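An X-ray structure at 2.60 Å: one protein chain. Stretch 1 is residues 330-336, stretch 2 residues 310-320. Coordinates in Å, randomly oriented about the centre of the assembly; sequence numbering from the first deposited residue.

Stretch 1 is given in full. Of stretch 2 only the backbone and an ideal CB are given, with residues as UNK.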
# COMPACT_ATOMS: atom_id res chain seq x y z
N ASP A 330 -23.53 -36.09 47.25
CA ASP A 330 -23.07 -37.41 47.67
C ASP A 330 -21.79 -37.78 46.93
O ASP A 330 -21.30 -37.05 46.07
CB ASP A 330 -24.17 -38.45 47.44
CG ASP A 330 -25.27 -37.96 46.52
OD1 ASP A 330 -25.16 -36.83 45.99
OD2 ASP A 330 -26.25 -38.70 46.33
N LYS A 331 -21.25 -38.95 47.27
CA LYS A 331 -19.97 -39.37 46.72
C LYS A 331 -20.06 -39.56 45.20
O LYS A 331 -21.01 -40.16 44.69
CB LYS A 331 -19.51 -40.67 47.39
CG LYS A 331 -19.27 -40.54 48.89
CD LYS A 331 -17.97 -41.21 49.30
CE LYS A 331 -18.19 -42.43 50.18
NZ LYS A 331 -18.75 -42.05 51.51
N ILE A 332 -19.07 -39.03 44.49
CA ILE A 332 -19.05 -39.09 43.04
C ILE A 332 -18.61 -40.48 42.60
O ILE A 332 -17.59 -41.00 43.06
CB ILE A 332 -18.11 -38.01 42.46
CG1 ILE A 332 -18.49 -36.63 42.98
CG2 ILE A 332 -18.14 -38.04 40.94
CD1 ILE A 332 -17.55 -35.53 42.54
N ASP A 333 -19.39 -41.09 41.70
CA ASP A 333 -19.03 -42.37 41.10
C ASP A 333 -18.26 -42.07 39.82
O ASP A 333 -18.85 -41.72 38.79
CB ASP A 333 -20.27 -43.21 40.83
CG ASP A 333 -19.93 -44.64 40.45
OD1 ASP A 333 -18.73 -44.98 40.41
OD2 ASP A 333 -20.87 -45.42 40.19
N ILE A 334 -16.94 -42.19 39.88
CA ILE A 334 -16.09 -41.83 38.75
C ILE A 334 -16.40 -42.71 37.54
O ILE A 334 -16.36 -42.25 36.40
CB ILE A 334 -14.60 -41.92 39.15
CG1 ILE A 334 -14.28 -40.84 40.18
CG2 ILE A 334 -13.69 -41.80 37.94
CD1 ILE A 334 -14.67 -39.45 39.74
N TYR A 335 -16.73 -43.98 37.78
CA TYR A 335 -16.95 -44.94 36.70
C TYR A 335 -18.43 -45.24 36.48
O TYR A 335 -18.78 -46.34 36.05
CB TYR A 335 -16.16 -46.22 36.98
CG TYR A 335 -14.68 -45.97 37.11
CD1 TYR A 335 -13.92 -45.62 35.99
CD2 TYR A 335 -14.04 -46.06 38.33
CE1 TYR A 335 -12.56 -45.38 36.10
CE2 TYR A 335 -12.68 -45.82 38.45
CZ TYR A 335 -11.95 -45.49 37.33
OH TYR A 335 -10.59 -45.25 37.44
N SER A 336 -19.30 -44.28 36.78
CA SER A 336 -20.70 -44.42 36.43
C SER A 336 -20.89 -44.24 34.93
O SER A 336 -20.03 -43.71 34.22
CB SER A 336 -21.55 -43.41 37.19
OG SER A 336 -21.29 -42.09 36.74
N UNK A 310 -16.88 -42.17 45.39
CA UNK A 310 -17.45 -43.40 45.95
C UNK A 310 -16.62 -44.63 45.65
O UNK A 310 -16.91 -45.71 46.19
CB UNK A 310 -18.87 -43.61 45.42
N UNK A 311 -15.60 -44.52 44.80
CA UNK A 311 -14.78 -45.65 44.40
C UNK A 311 -13.63 -45.91 45.38
O UNK A 311 -12.68 -46.61 45.02
CB UNK A 311 -14.22 -45.41 42.99
N UNK A 312 -13.70 -45.37 46.59
CA UNK A 312 -12.66 -45.56 47.59
C UNK A 312 -13.27 -46.04 48.90
O UNK A 312 -14.42 -45.72 49.23
CB UNK A 312 -11.88 -44.26 47.81
N UNK A 313 -12.48 -46.80 49.64
CA UNK A 313 -12.84 -47.27 50.97
C UNK A 313 -12.10 -46.42 52.00
O UNK A 313 -10.86 -46.46 52.06
CB UNK A 313 -12.51 -48.75 51.14
N UNK A 314 -12.84 -45.65 52.79
CA UNK A 314 -12.26 -44.68 53.70
C UNK A 314 -12.16 -45.23 55.11
O UNK A 314 -12.94 -46.09 55.52
CB UNK A 314 -13.08 -43.39 53.70
N UNK A 315 -11.17 -44.73 55.85
CA UNK A 315 -10.95 -45.12 57.24
C UNK A 315 -11.51 -44.12 58.24
O UNK A 315 -11.86 -44.51 59.35
CB UNK A 315 -9.45 -45.30 57.49
N UNK A 316 -11.60 -42.85 57.86
CA UNK A 316 -12.20 -41.84 58.71
C UNK A 316 -13.72 -41.88 58.54
O UNK A 316 -14.27 -42.80 57.93
CB UNK A 316 -11.65 -40.45 58.38
N UNK A 317 -14.42 -40.88 59.07
CA UNK A 317 -15.87 -40.82 58.91
C UNK A 317 -16.30 -40.52 57.48
O UNK A 317 -17.51 -40.46 57.22
CB UNK A 317 -16.45 -39.76 59.85
N UNK A 318 -15.35 -40.33 56.56
CA UNK A 318 -15.70 -40.20 55.14
C UNK A 318 -16.39 -41.45 54.61
O UNK A 318 -17.07 -41.37 53.59
CB UNK A 318 -14.45 -39.91 54.31
N UNK A 319 -16.22 -42.59 55.28
CA UNK A 319 -16.95 -43.80 54.91
C UNK A 319 -18.45 -43.63 55.10
O UNK A 319 -19.22 -44.43 54.55
CB UNK A 319 -16.45 -44.99 55.73
N UNK A 320 -18.88 -42.62 55.85
CA UNK A 320 -20.29 -42.34 56.08
C UNK A 320 -20.75 -41.04 55.44
O UNK A 320 -21.91 -40.66 55.61
CB UNK A 320 -20.57 -42.30 57.58

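Position 310 lies where the two backbones come closest, its CA 4.8 Å from the CA of Lys 331. Its backbone N donates to Ile 332 O at 2.7 Å with a nearly straight N-H...O angle of 165°, which ties the main chain there for any residue but proline. The ideal CB points sideways, 3.6 Å from Lys 331 CB and 3.7 Å from Ile 332 O, so a small residue fits, and a short hydroxyl could share the same carbonyl. The residue is Ser 310; in the p rotamer its OG adds a weak hydrogen bond to Ile 332 O at 3.3 Å and packs 3.3 Å from Asp 333 CA.

At position 311 CA-to-CB points toward stretch 1, into a site bounded by the carboxylate of Asp 333, the backbone N of Ile 334 and the ring of Tyr 335. The nearest of these to the CB is Tyr 335 CD2 at 4.7 Å, leaving room for a side chain of moderate length. An acceptor suits the free N-H of Ile 334 and a donor suits the carboxylate; an amide supplies both; Asp could accept from Ile 334 N, but would set a second carboxylate near that of Asp 333, and Ser or Thr would be too short. Asn 311 answers both needs: OD1 accepts from Ile 334 N at 2.9 Å, and ND2 donates to Asp 333 OD1 at 2.9 Å. ND2 also sits at the edge of the Tyr 335 ring, 3.8 Å from CD2. The side chain thus holds the start of the Asp 333 to Ser 336 type I turn.

Positions 312 and 313 have nothing of stretch 1 within 5.5 Å of their CBs, so it sets little preference; they are Leu 312 and Glu 313.

Position 314 points toward stretch 1 but its CB is remote, so only a long side chain could reach the end of the Lys 331 side chain. An aromatic or a long aliphatic residue would pack on its methylenes, and an acidic one could approach its amine. Tyr 314 places CE2 3.7 Å from Lys 331 CE.

Positions 315, 316 and 317 are out of reach of stretch 1 and hold Thr 315, Ser 316 and Ser 317.

At 318 the backbone matters most: its carbonyl O receives Lys 331 NZ at 2.8 Å, a bond open to almost any residue. The CB points sideways, and Leu 318 fills the position.

Positions 319 and 320 direct their CBs away from stretch 1, leaving many polar or charged residues possible. Lys 319 and Asp 320 pair with each other, NZ of Lys 319 lying 3.3 Å from OD2 of Asp 320 in a salt bridge.

Stretch 2 310-320: SNLEYTSSLKD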
# COMPACT_ATOMS: atom_id res chain seq x y z
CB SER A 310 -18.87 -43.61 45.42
OG SER A 310 -18.87 -43.89 44.02
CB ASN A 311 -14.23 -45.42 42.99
CG ASN A 311 -15.25 -44.81 42.06
OD1 ASN A 311 -15.28 -43.59 41.86
ND2 ASN A 311 -16.11 -45.64 41.48
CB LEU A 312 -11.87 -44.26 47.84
CG LEU A 312 -10.86 -43.85 46.77
CD1 LEU A 312 -10.14 -42.57 47.18
CD2 LEU A 312 -9.86 -44.97 46.52
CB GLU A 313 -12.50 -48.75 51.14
CG GLU A 313 -12.87 -49.34 52.49
CD GLU A 313 -14.18 -50.10 52.46
OE1 GLU A 313 -15.01 -49.83 51.57
OE2 GLU A 313 -14.37 -50.98 53.32
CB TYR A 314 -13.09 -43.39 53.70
CG TYR A 314 -13.27 -42.79 52.33
CD1 TYR A 314 -12.32 -41.93 51.79
CD2 TYR A 314 -14.38 -43.10 51.56
CE1 TYR A 314 -12.47 -41.38 50.53
CE2 TYR A 314 -14.54 -42.56 50.30
CZ TYR A 314 -13.59 -41.71 49.79
OH TYR A 314 -13.76 -41.18 48.53
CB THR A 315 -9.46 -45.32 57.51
OG1 THR A 315 -8.79 -44.05 57.47
CG2 THR A 315 -8.85 -46.23 56.45
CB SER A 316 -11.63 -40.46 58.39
OG SER A 316 -11.99 -40.05 57.08
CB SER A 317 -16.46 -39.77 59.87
OG SER A 317 -15.77 -38.54 59.77
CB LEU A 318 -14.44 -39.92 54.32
CG LEU A 318 -13.82 -38.54 54.55
CD1 LEU A 318 -12.61 -38.33 53.65
CD2 LEU A 318 -14.87 -37.48 54.30
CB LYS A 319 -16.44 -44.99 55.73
CG LYS A 319 -16.61 -44.82 57.23
CD LYS A 319 -15.81 -45.88 57.99
CE LYS A 319 -15.78 -45.60 59.49
NZ LYS A 319 -17.12 -45.75 60.12
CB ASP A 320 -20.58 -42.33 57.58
CG ASP A 320 -20.44 -43.70 58.22
OD1 ASP A 320 -21.11 -44.64 57.76
OD2 ASP A 320 -19.64 -43.83 59.17
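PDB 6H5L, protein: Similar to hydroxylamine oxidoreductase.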